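Local coordinates for protein Zn-dependent hydrolase of metallo-beta-lactamase superfamily TM0207 (Thermotoga maritima, PDB 1VJN) that probably acts as a zinc-dependent hydrolase of the metallo-beta-lactamase superfamily, although its natural substrate is not established, at residues V91-D96 / L124-T129; F109-E112 / K117-H120; A131-I136 / A161-A166; E138-L143 / F206-E211; L143-V146 / Y150-G153. All coordinates share one frame; numbering follows the deposited sequence.

Overall arrangement
All five contacts lie in or beside the sheet that contains strands 86-95, 105-113, 116-120, 141-145 and 168-172. Interaction 2 pairs two of its strands, and the centre of this contact is about 8 Å from the centre of the chain. Interaction 1 joins the end of strand 86-95 to the loop before helix 130-136, and its centre is about 12 Å from that of interaction 3, which packs this helix on the end of helix 154-163. Interactions 4 and 5 both use strand 141-145 and share Leu143, with centres about 19 Å apart. Along the chain, interaction 2 falls between the two segments of interaction 1. Together they tie sheet, helices and loops into one layered metallo-hydrolase fold.

Interaction 1. Residues V91-D96 / L124-T129; sequences VETFHD and LGHVLT
Thr93 and His126 both carry their first side-chain branch between the backbone N and the carbonyl carbon: OG1 of Thr93 (chi1 60°) and CG of His126 (chi1 56°). The second torsion then turns the imidazole of His126 edge-on to the backbone of Thr93. Its NE2 donates to Thr93 O at 2.7 Å. The bond is nearly straight, 176° at the hydrogen, and the acceptor lies in the ring plane. The other ring nitrogen, His126 ND1, donates to Val127 O at 2.8 Å and meets that carbonyl from above its plane. With both nitrogens bonded, the rotation of the ring is fixed.

The contact sits where strand 86-95 turns a corner, at one end of a sheet of the metallo-beta-lactamase fold. Its partner is the loop from strand 116-120 to helix 130-136, so the bond ties that loop to the strand. Apolar packing lies beside it. Leu124 CD1 lies 3.8 Å from Thr93 CB and 3.9 Å from Thr93 CG2, and the two side chains cross at about a right angle. The same methyl lies over one face of the His126 ring, toward its rim. Leu128 CD2 reaches Thr93 CG2 at 4.1 Å. The hydroxyl of Thr93 is hydrogen-bonded to Asn106 ND2. A water also sits 3.0 Å from Thr93 OG1 and accepts from Gly125 N at 3.3 Å.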
# COMPACT_ATOMS: atom_id res chain seq x y z
N VAL A 91 1.79 2.54 11.94
CA VAL A 91 0.76 2.11 12.93
C VAL A 91 0.83 0.60 12.99
O VAL A 91 0.69 -0.03 11.98
CB VAL A 91 -0.66 2.60 12.50
CG1 VAL A 91 -1.75 2.04 13.36
CG2 VAL A 91 -0.71 4.09 12.50
N GLU A 92 1.15 0.03 14.15
CA GLU A 92 1.26 -1.41 14.29
C GLU A 92 -0.16 -1.96 14.41
O GLU A 92 -0.99 -1.39 15.14
CB GLU A 92 2.06 -1.76 15.54
CG GLU A 92 2.72 -3.14 15.56
CD GLU A 92 3.94 -3.14 16.51
OE1 GLU A 92 3.80 -2.70 17.69
OE2 GLU A 92 5.04 -3.54 16.07
N THR A 93 -0.44 -3.00 13.64
CA THR A 93 -1.73 -3.67 13.68
C THR A 93 -1.65 -5.07 14.24
O THR A 93 -2.68 -5.71 14.50
CB THR A 93 -2.39 -3.73 12.31
OG1 THR A 93 -1.60 -4.45 11.34
CG2 THR A 93 -2.59 -2.40 11.76
N PHE A 94 -0.42 -5.56 14.35
CA PHE A 94 -0.16 -6.81 14.94
C PHE A 94 1.25 -6.79 15.51
O PHE A 94 2.19 -6.21 14.89
CB PHE A 94 -0.23 -7.93 13.91
CG PHE A 94 0.13 -9.25 14.49
CD1 PHE A 94 -0.70 -9.81 15.45
CD2 PHE A 94 1.32 -9.90 14.15
CE1 PHE A 94 -0.37 -11.04 16.06
CE2 PHE A 94 1.66 -11.12 14.74
CZ PHE A 94 0.82 -11.69 15.70
N HIS A 95 1.41 -7.43 16.65
CA HIS A 95 2.72 -7.75 17.21
C HIS A 95 2.54 -8.83 18.29
O HIS A 95 1.81 -8.59 19.25
CB HIS A 95 3.38 -6.51 17.80
CG HIS A 95 4.76 -6.74 18.36
ND1 HIS A 95 5.00 -7.60 19.40
CD2 HIS A 95 5.95 -6.19 18.03
CE1 HIS A 95 6.30 -7.59 19.69
NE2 HIS A 95 6.89 -6.74 18.87
N ASP A 96 3.18 -10.00 18.13
CA ASP A 96 2.94 -11.18 18.99
C ASP A 96 3.61 -11.09 20.37
O ASP A 96 4.65 -10.45 20.52
CB ASP A 96 3.41 -12.46 18.30
N LEU A 124 -2.11 -6.91 6.34
CA LEU A 124 -3.14 -6.74 7.36
C LEU A 124 -3.98 -7.97 7.41
O LEU A 124 -4.49 -8.40 6.36
CB LEU A 124 -4.01 -5.54 7.04
CG LEU A 124 -5.14 -5.25 8.04
CD1 LEU A 124 -4.60 -4.82 9.38
CD2 LEU A 124 -6.00 -4.18 7.48
N GLY A 125 -4.13 -8.49 8.63
CA GLY A 125 -4.72 -9.79 8.88
C GLY A 125 -6.09 -9.74 9.47
O GLY A 125 -6.73 -10.79 9.62
N HIS A 126 -6.55 -8.56 9.86
CA HIS A 126 -7.86 -8.46 10.55
C HIS A 126 -8.39 -7.08 10.17
O HIS A 126 -7.65 -6.20 9.74
CB HIS A 126 -7.73 -8.55 12.10
CG HIS A 126 -6.79 -7.52 12.67
ND1 HIS A 126 -7.14 -6.19 12.79
CD2 HIS A 126 -5.49 -7.59 13.04
CE1 HIS A 126 -6.11 -5.50 13.26
NE2 HIS A 126 -5.10 -6.33 13.43
N VAL A 127 -9.68 -6.90 10.27
CA VAL A 127 -10.28 -5.58 10.01
C VAL A 127 -9.67 -4.62 11.03
O VAL A 127 -9.54 -4.99 12.18
CB VAL A 127 -11.80 -5.66 10.16
CG1 VAL A 127 -12.45 -4.26 10.19
CG2 VAL A 127 -12.40 -6.53 9.02
N LEU A 128 -9.29 -3.41 10.65
CA LEU A 128 -8.79 -2.42 11.64
C LEU A 128 -9.69 -2.22 12.89
O LEU A 128 -10.90 -2.21 12.78
CB LEU A 128 -8.63 -1.05 10.99
CG LEU A 128 -7.63 -1.01 9.83
CD1 LEU A 128 -7.70 0.28 9.04
CD2 LEU A 128 -6.24 -1.22 10.31
N THR A 129 -9.08 -2.02 14.05
CA THR A 129 -9.83 -1.72 15.27
C THR A 129 -10.22 -0.24 15.22
O THR A 129 -9.62 0.55 14.45
CB THR A 129 -8.96 -1.94 16.54
OG1 THR A 129 -7.86 -1.05 16.48
CG2 THR A 129 -8.31 -3.33 16.59
O HOH W 1 -2.38 -7.30 11.16

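Interaction 2. Residues F109-E112 / K117-H120; sequences FVFE and KVCH
The ring of Phe111 turns its edge to His120, and CE2 lies 4.4 Å from His120 CB, near the ring plane. The carboxylate of Glu112 is met differently. Lys117 NZ approaches it from above, well out of its plane, and forms a salt bridge with OE2.

The two segments are the arms of the antiparallel beta hairpin 105-113 and 116-120, within one of the two sheets of the metallo-hydrolase fold. Phe109 with His120 and Phe111 with Val118 are hydrogen-bonded pairs. Val110 with Cys119, between them, and Glu112 with Lys117, beyond Phe111 and Val118, are non-hydrogen-bonded pairs. Phe111 N donates to Val118 O at 2.7 Å, and Val118 N returns a bond to Phe111 O at 2.8 Å. The second pair of bonds is a little longer: His120 N to Phe109 O is 3.0 Å and Phe109 N to His120 O is 3.2 Å.

The faces of the hairpin differ in what they meet. Phe111 and Val118 pack on Leu25 and Met27 of strand 22-27, which belongs to the other sheet. His120 is on that face too, and its NE2 is hydrogen-bonded to Ala21 O. Val110 and Cys119 face the opposite way, toward Ile136 and Ile139. There Val110 CG2 touches Cys119 SG at 4.2 Å.

Glu112 and Lys117 run side by side in the same direction at the partly exposed end. The lysine chain bends at its last torsion (chi4 84°), which brings NZ to 2.7 Å from Glu112 OE2.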
# COMPACT_ATOMS: atom_id res chain seq x y z
N PHE A 109 1.69 1.93 6.99
CA PHE A 109 2.30 3.25 6.84
C PHE A 109 1.38 4.19 6.14
O PHE A 109 0.72 3.83 5.18
CB PHE A 109 3.63 3.13 6.06
CG PHE A 109 4.73 2.57 6.90
CD1 PHE A 109 5.34 3.37 7.85
CD2 PHE A 109 5.15 1.26 6.78
CE1 PHE A 109 6.31 2.87 8.64
CE2 PHE A 109 6.14 0.77 7.60
CZ PHE A 109 6.72 1.55 8.50
N VAL A 110 1.34 5.42 6.61
CA VAL A 110 0.55 6.44 5.99
C VAL A 110 1.50 7.55 5.49
O VAL A 110 2.32 8.05 6.24
CB VAL A 110 -0.47 6.98 6.97
CG1 VAL A 110 -1.34 8.02 6.31
CG2 VAL A 110 -1.35 5.86 7.49
N PHE A 111 1.36 7.92 4.24
CA PHE A 111 2.18 8.97 3.63
C PHE A 111 1.29 10.17 3.31
O PHE A 111 0.24 10.03 2.65
CB PHE A 111 2.87 8.45 2.38
CG PHE A 111 3.52 7.13 2.59
CD1 PHE A 111 4.79 7.05 3.14
CD2 PHE A 111 2.86 5.96 2.28
CE1 PHE A 111 5.39 5.85 3.34
CE2 PHE A 111 3.45 4.75 2.49
CZ PHE A 111 4.70 4.68 3.04
N GLU A 112 1.69 11.33 3.79
CA GLU A 112 0.90 12.54 3.62
C GLU A 112 1.74 13.50 2.81
O GLU A 112 2.81 13.90 3.25
CB GLU A 112 0.53 13.13 4.99
CG GLU A 112 -0.38 14.35 4.94
CD GLU A 112 -1.18 14.58 6.24
OE1 GLU A 112 -1.04 13.81 7.22
OE2 GLU A 112 -1.97 15.55 6.28
N LYS A 117 -3.30 11.67 1.02
CA LYS A 117 -2.89 10.69 2.01
C LYS A 117 -2.95 9.31 1.39
O LYS A 117 -4.00 8.85 0.90
CB LYS A 117 -3.76 10.73 3.28
CG LYS A 117 -3.45 11.86 4.24
CD LYS A 117 -4.67 12.17 5.07
CE LYS A 117 -4.37 13.12 6.21
NZ LYS A 117 -4.39 14.55 5.74
N VAL A 118 -1.81 8.64 1.41
CA VAL A 118 -1.68 7.32 0.83
C VAL A 118 -1.42 6.37 1.97
O VAL A 118 -0.63 6.70 2.87
CB VAL A 118 -0.51 7.27 -0.17
CG1 VAL A 118 -0.39 5.88 -0.80
CG2 VAL A 118 -0.68 8.35 -1.25
N CYS A 119 -2.08 5.22 1.93
CA CYS A 119 -1.94 4.16 2.95
C CYS A 119 -1.58 2.80 2.38
O CYS A 119 -2.32 2.22 1.61
CB CYS A 119 -3.25 4.01 3.78
SG CYS A 119 -3.13 2.89 5.19
N HIS A 120 -0.49 2.24 2.88
CA HIS A 120 -0.10 0.89 2.55
C HIS A 120 -0.41 0.03 3.74
O HIS A 120 0.21 0.15 4.81
CB HIS A 120 1.39 0.87 2.27
CG HIS A 120 1.91 -0.43 1.75
ND1 HIS A 120 2.02 -1.56 2.53
CD2 HIS A 120 2.46 -0.74 0.55
CE1 HIS A 120 2.55 -2.53 1.81
NE2 HIS A 120 2.87 -2.05 0.62

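Interaction 3. Residues A131-I136 / A161-A166; sequences AQVEEI and ADLLNA
Val133 meets Leu163 with its two methyls doing separate work. CG2 packs on Leu163 CB at 3.9 Å, and CG1 lies 3.7 Å from the backbone Leu163 O. The two side chains cross at about a right angle. Leu164 fills the neighbouring position: its CD2 touches Ile136 CG2 at 3.8 Å and Val133 CG1 at 4.3 Å. Ile136 offers the CG2 branch because that methyl stands opposite the backbone N, with CG1 beside the N (chi1 -67°).

Leu164 is placed by the end of helix 154-163. It is the first residue to leave helical geometry, and the helix ends in a Schellman motif, with Asn165, at positive phi, as its C-prime residue. Ala166 N bonds to Ala161 O at 3.0 Å and Asn165 N to Asp162 O at 3.2 Å. The contact thus joins helix 130-136 to the end of helix 154-163 on the outer face of the sheet. Leu128 packs against Val133, Ile136 and Leu164 alike, and Leu142 of strand 141-145 also touches Leu164. Ile136 reaches the sheet through Val108 and Val110.

No hydrogen bond or salt bridge links the two segments. The contact rests on apolar packing, with Ile136 and Leu164 on the buried side and Val133 and Leu163 nearer the surface.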
# COMPACT_ATOMS: atom_id res chain seq x y z
N ALA A 131 -9.35 2.06 17.29
CA ALA A 131 -8.14 2.84 17.56
C ALA A 131 -7.33 2.96 16.33
O ALA A 131 -6.82 4.04 16.04
CB ALA A 131 -7.24 2.20 18.68
N GLN A 132 -7.16 1.85 15.62
CA GLN A 132 -6.33 1.89 14.43
C GLN A 132 -6.94 2.76 13.31
O GLN A 132 -6.22 3.49 12.62
CB GLN A 132 -6.05 0.48 13.92
CG GLN A 132 -5.06 -0.30 14.79
CD GLN A 132 -5.24 -1.81 14.68
OE1 GLN A 132 -6.03 -2.28 13.87
NE2 GLN A 132 -4.50 -2.56 15.50
N VAL A 133 -8.25 2.68 13.10
CA VAL A 133 -8.93 3.58 12.18
C VAL A 133 -8.69 5.05 12.61
O VAL A 133 -8.37 5.91 11.79
CB VAL A 133 -10.44 3.31 12.14
CG1 VAL A 133 -11.15 4.39 11.37
CG2 VAL A 133 -10.74 1.92 11.58
N GLU A 134 -8.83 5.31 13.91
CA GLU A 134 -8.72 6.67 14.46
C GLU A 134 -7.32 7.26 14.21
O GLU A 134 -7.18 8.40 13.80
CB GLU A 134 -9.03 6.63 15.94
CG GLU A 134 -9.01 7.97 16.66
CD GLU A 134 -9.47 7.85 18.12
OE1 GLU A 134 -9.36 6.75 18.74
OE2 GLU A 134 -9.95 8.86 18.67
N GLU A 135 -6.31 6.43 14.43
CA GLU A 135 -4.92 6.76 14.15
C GLU A 135 -4.62 6.86 12.65
O GLU A 135 -3.84 7.69 12.25
CB GLU A 135 -4.01 5.68 14.76
CG GLU A 135 -2.56 6.08 15.00
CD GLU A 135 -1.80 5.18 16.02
OE1 GLU A 135 -2.41 4.20 16.57
OE2 GLU A 135 -0.58 5.45 16.25
N ILE A 136 -5.21 6.01 11.81
CA ILE A 136 -4.90 6.12 10.37
C ILE A 136 -5.59 7.35 9.75
O ILE A 136 -4.97 8.09 8.97
CB ILE A 136 -5.18 4.80 9.62
CG1 ILE A 136 -4.20 3.73 10.11
CG2 ILE A 136 -5.04 4.98 8.08
CD1 ILE A 136 -4.66 2.38 9.81
N ALA A 161 -11.69 -0.45 3.62
CA ALA A 161 -11.74 0.70 2.70
C ALA A 161 -12.83 1.67 3.12
O ALA A 161 -12.61 2.87 3.11
CB ALA A 161 -11.97 0.27 1.32
N ASP A 162 -14.00 1.16 3.47
CA ASP A 162 -15.08 2.00 3.98
C ASP A 162 -14.75 2.69 5.30
O ASP A 162 -15.11 3.85 5.50
CB ASP A 162 -16.37 1.20 4.14
CG ASP A 162 -16.93 0.68 2.80
OD1 ASP A 162 -16.43 1.08 1.71
OD2 ASP A 162 -17.89 -0.14 2.75
N LEU A 163 -14.10 1.98 6.23
CA LEU A 163 -13.73 2.60 7.48
C LEU A 163 -12.81 3.80 7.29
O LEU A 163 -12.78 4.69 8.11
CB LEU A 163 -13.04 1.60 8.42
CG LEU A 163 -13.99 0.59 9.09
CD1 LEU A 163 -13.26 -0.55 9.73
CD2 LEU A 163 -14.92 1.29 10.11
N LEU A 164 -12.00 3.77 6.25
CA LEU A 164 -10.95 4.76 6.02
C LEU A 164 -11.42 5.77 4.96
O LEU A 164 -10.66 6.65 4.57
CB LEU A 164 -9.65 4.05 5.58
CG LEU A 164 -8.95 3.12 6.60
CD1 LEU A 164 -7.66 2.49 6.04
CD2 LEU A 164 -8.68 3.85 7.88
N ASN A 165 -12.68 5.65 4.52
CA ASN A 165 -13.28 6.49 3.46
C ASN A 165 -12.38 6.59 2.23
O ASN A 165 -12.26 7.64 1.60
CB ASN A 165 -13.65 7.86 4.05
CG ASN A 165 -14.71 8.60 3.22
OD1 ASN A 165 -15.66 8.00 2.69
ND2 ASN A 165 -14.54 9.91 3.09
N ALA A 166 -11.77 5.46 1.86
CA ALA A 166 -10.77 5.42 0.76
C ALA A 166 -11.42 5.75 -0.57
O ALA A 166 -12.53 5.28 -0.86
CB ALA A 166 -10.15 4.04 0.66

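Interaction 4. Residues E138-L143 / F206-E211; sequences EIDVLL and FEKPKE
Lys208 is the first residue of 206-211 to touch Asp140; it lays its side chain across that of the aspartate, at about a right angle. Its CG lies 3.9 Å from Asp140 OD1. The chain leaves with CG opposite the backbone N (chi1 -175°), then bends at each later torsion. These bends fold the ammonium group back to the carboxylate, with Lys208 NZ 3.8 Å from Asp140 OD1. The salt bridge is long, so the attraction is probably modest. The carboxylate has a stronger partner: Asp140 OD2 accepts a hydrogen bond from the backbone N of Lys117, on the neighbouring strand 116-120.

The loop 206-211 runs from strand 202-205 to strand 213-216. These strands belong to different sheets of the metallo-hydrolase fold, so the loop crosses from one to the other. Asp140 lies just ahead of strand 141-145, which belongs to the sheet that the loop enters.

Pro209 follows and sets its ring against the backbone and CB of Asp140. Pro209 CG is 4.0 Å from Asp140 O, and Pro209 CD is 4.2 Å from Asp140 CB. The proline also packs on Val168 of strand 168-172, a neighbour of 141-145, and on Lys167.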
# COMPACT_ATOMS: atom_id res chain seq x y z
N GLU A 138 -8.84 9.42 7.54
CA GLU A 138 -9.32 9.30 6.16
C GLU A 138 -8.16 9.15 5.17
O GLU A 138 -7.17 9.82 5.30
CB GLU A 138 -10.26 10.44 5.79
CG GLU A 138 -11.47 10.44 6.71
CD GLU A 138 -12.75 10.87 6.03
OE1 GLU A 138 -12.68 11.77 5.15
OE2 GLU A 138 -13.81 10.29 6.37
N ILE A 139 -8.29 8.21 4.24
CA ILE A 139 -7.27 7.90 3.25
C ILE A 139 -7.77 8.28 1.84
O ILE A 139 -8.93 8.06 1.50
CB ILE A 139 -6.92 6.41 3.34
CG1 ILE A 139 -6.20 6.12 4.67
CG2 ILE A 139 -6.07 5.97 2.20
CD1 ILE A 139 -5.13 7.16 5.05
N ASP A 140 -6.88 8.85 1.03
CA ASP A 140 -7.18 9.11 -0.38
C ASP A 140 -6.85 7.94 -1.31
O ASP A 140 -7.63 7.60 -2.20
CB ASP A 140 -6.39 10.34 -0.82
CG ASP A 140 -6.78 11.56 -0.01
OD1 ASP A 140 -7.99 11.80 0.13
OD2 ASP A 140 -5.94 12.30 0.55
N VAL A 141 -5.68 7.35 -1.13
CA VAL A 141 -5.26 6.20 -1.90
C VAL A 141 -4.92 5.07 -0.95
O VAL A 141 -4.00 5.20 -0.12
CB VAL A 141 -4.00 6.50 -2.78
CG1 VAL A 141 -3.66 5.31 -3.67
CG2 VAL A 141 -4.20 7.69 -3.63
N LEU A 142 -5.67 3.98 -1.05
CA LEU A 142 -5.49 2.81 -0.21
C LEU A 142 -4.89 1.60 -0.98
O LEU A 142 -5.44 1.17 -1.98
CB LEU A 142 -6.83 2.42 0.43
CG LEU A 142 -6.78 1.29 1.44
CD1 LEU A 142 -5.86 1.63 2.63
CD2 LEU A 142 -8.20 1.05 1.89
N LEU A 143 -3.80 1.06 -0.46
CA LEU A 143 -3.18 -0.16 -0.97
C LEU A 143 -3.57 -1.27 -0.01
O LEU A 143 -3.17 -1.24 1.17
CB LEU A 143 -1.68 0.00 -1.04
CG LEU A 143 -1.21 1.31 -1.73
CD1 LEU A 143 0.33 1.40 -1.67
CD2 LEU A 143 -1.66 1.41 -3.11
N PHE A 206 -3.36 13.54 -10.73
CA PHE A 206 -3.09 14.93 -10.99
C PHE A 206 -3.86 15.85 -10.04
O PHE A 206 -3.65 17.06 -10.04
CB PHE A 206 -3.39 15.23 -12.46
CG PHE A 206 -2.59 14.39 -13.39
CD1 PHE A 206 -1.33 14.79 -13.82
CD2 PHE A 206 -3.06 13.15 -13.81
CE1 PHE A 206 -0.57 14.01 -14.66
CE2 PHE A 206 -2.30 12.36 -14.66
CZ PHE A 206 -1.05 12.79 -15.08
N GLU A 207 -4.73 15.26 -9.22
CA GLU A 207 -5.45 15.99 -8.19
C GLU A 207 -5.90 15.02 -7.11
O GLU A 207 -5.87 13.81 -7.30
CB GLU A 207 -6.67 16.68 -8.78
CG GLU A 207 -7.71 15.72 -9.34
CD GLU A 207 -8.96 16.44 -9.85
OE1 GLU A 207 -8.96 17.69 -9.92
OE2 GLU A 207 -9.96 15.75 -10.16
N LYS A 208 -6.36 15.56 -5.99
CA LYS A 208 -6.85 14.73 -4.90
C LYS A 208 -8.10 14.00 -5.42
O LYS A 208 -8.98 14.63 -5.97
CB LYS A 208 -7.17 15.59 -3.66
CG LYS A 208 -7.59 14.78 -2.41
CD LYS A 208 -8.84 15.35 -1.76
CE LYS A 208 -8.54 16.28 -0.63
NZ LYS A 208 -8.50 15.53 0.66
N PRO A 209 -8.17 12.67 -5.26
CA PRO A 209 -9.33 11.92 -5.73
C PRO A 209 -10.64 12.43 -5.16
O PRO A 209 -10.76 12.55 -3.96
CB PRO A 209 -9.06 10.51 -5.21
CG PRO A 209 -7.60 10.43 -5.00
CD PRO A 209 -7.15 11.79 -4.67
N LYS A 210 -11.61 12.73 -6.02
CA LYS A 210 -12.93 13.16 -5.58
C LYS A 210 -13.80 11.95 -5.32
O LYS A 210 -14.56 11.94 -4.37
CB LYS A 210 -13.61 14.04 -6.63
CG LYS A 210 -12.92 15.39 -6.90
CD LYS A 210 -13.49 16.10 -8.14
CE LYS A 210 -14.96 16.57 -7.96
NZ LYS A 210 -15.10 17.92 -7.32
N GLU A 211 -13.68 10.93 -6.17
CA GLU A 211 -14.57 9.78 -6.10
C GLU A 211 -13.85 8.48 -5.88
O GLU A 211 -12.67 8.36 -6.10
CB GLU A 211 -15.36 9.63 -7.39
CG GLU A 211 -15.98 10.91 -7.90
CD GLU A 211 -17.05 10.63 -8.93
OE1 GLU A 211 -17.14 9.47 -9.40
OE2 GLU A 211 -17.81 11.58 -9.25

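Interaction 5. Residues L143-V146 / Y150-G153; sequences LVPV and YTIG
The loop from strand 141-145 to helix 154-163 comes back on the end of its own strand, with Thr151 and Ile152 packed against Pro145. Thr151 reaches the proline ring obliquely: its OG1 is 3.5 Å from Pro145 CB, and its CB is 3.7 Å from the same atom. The hydroxyl sits between the backbone N and the carbonyl carbon of Thr151 (chi1 66°). From there OG1 donates to Ile152 O at 2.9 Å, in the plane of that carbonyl and on a lone pair. This local bond holds the hydroxyl where it touches the ring.

Ile152 extends its CG1 branch over the end of the strand. CG1 lies 3.5 Å from Pro145 O and 4.0 Å from Pro145 CG. Beyond it, Ile152 CD1 meets Val144 CG2 at 4.1 Å, and these two side chains cross at about a right angle.

This is the first connection of a beta-alpha-beta unit, in which strands 141-145 and 168-172 lie parallel and adjacent with helix 154-163 between them in the chain. Val144, Val146 and Ile152 all pack on Ala157 of that helix. Gly153 takes the N-cap position, and its N is hydrogen-bonded to Glu156 OE1. The backbone of Ile152 also bonds with Leu124 in the loop after strand 116-120.

Pro145 O is buried by aliphatic carbon and has no hydrogen-bond partner in the model. Farther along, Val146 C lies 3.5 Å from Ile152 O, and Val146 O is 3.8 Å from Gly153 CA.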
# COMPACT_ATOMS: atom_id res chain seq x y z
N LEU A 143 -3.80 1.06 -0.46
CA LEU A 143 -3.18 -0.16 -0.97
C LEU A 143 -3.57 -1.27 -0.01
O LEU A 143 -3.17 -1.24 1.17
CB LEU A 143 -1.68 0.00 -1.04
CG LEU A 143 -1.21 1.31 -1.73
CD1 LEU A 143 0.33 1.40 -1.67
CD2 LEU A 143 -1.66 1.41 -3.11
N VAL A 144 -4.38 -2.23 -0.49
CA VAL A 144 -5.09 -3.13 0.45
C VAL A 144 -4.96 -4.61 -0.01
O VAL A 144 -5.18 -4.89 -1.17
CB VAL A 144 -6.60 -2.68 0.64
CG1 VAL A 144 -7.36 -2.80 -0.63
CG2 VAL A 144 -7.33 -3.53 1.67
N PRO A 145 -4.54 -5.52 0.87
CA PRO A 145 -4.46 -6.92 0.55
C PRO A 145 -5.86 -7.53 0.50
O PRO A 145 -6.71 -7.10 1.26
CB PRO A 145 -3.67 -7.51 1.74
CG PRO A 145 -3.95 -6.63 2.86
CD PRO A 145 -4.13 -5.28 2.26
N VAL A 146 -6.10 -8.47 -0.42
CA VAL A 146 -7.40 -9.07 -0.60
C VAL A 146 -7.40 -10.60 -0.83
O VAL A 146 -8.44 -11.15 -1.19
CB VAL A 146 -8.13 -8.42 -1.82
CG1 VAL A 146 -8.29 -6.91 -1.61
CG2 VAL A 146 -7.43 -8.74 -3.17
N TYR A 150 -3.73 -15.51 4.37
CA TYR A 150 -2.53 -14.91 4.96
C TYR A 150 -2.78 -13.44 5.31
O TYR A 150 -2.03 -12.84 6.06
CB TYR A 150 -1.39 -15.01 3.95
CG TYR A 150 -1.32 -16.40 3.43
CD1 TYR A 150 -0.92 -17.45 4.26
CD2 TYR A 150 -1.74 -16.70 2.13
CE1 TYR A 150 -0.90 -18.76 3.80
CE2 TYR A 150 -1.71 -18.00 1.66
CZ TYR A 150 -1.30 -19.03 2.49
OH TYR A 150 -1.29 -20.33 2.02
N THR A 151 -3.81 -12.87 4.72
CA THR A 151 -4.27 -11.52 5.01
C THR A 151 -5.77 -11.55 5.04
O THR A 151 -6.39 -12.59 4.89
CB THR A 151 -3.81 -10.52 3.90
OG1 THR A 151 -4.47 -10.83 2.64
CG2 THR A 151 -2.30 -10.66 3.60
N ILE A 152 -6.36 -10.39 5.16
CA ILE A 152 -7.79 -10.24 4.99
C ILE A 152 -8.18 -10.63 3.58
O ILE A 152 -7.34 -10.66 2.67
CB ILE A 152 -8.24 -8.81 5.30
CG1 ILE A 152 -7.39 -7.75 4.58
CG2 ILE A 152 -8.14 -8.55 6.80
CD1 ILE A 152 -7.95 -6.31 4.68
N GLY A 153 -9.45 -10.95 3.45
CA GLY A 153 -10.09 -11.33 2.22
C GLY A 153 -10.84 -10.15 1.66
O GLY A 153 -10.79 -9.03 2.22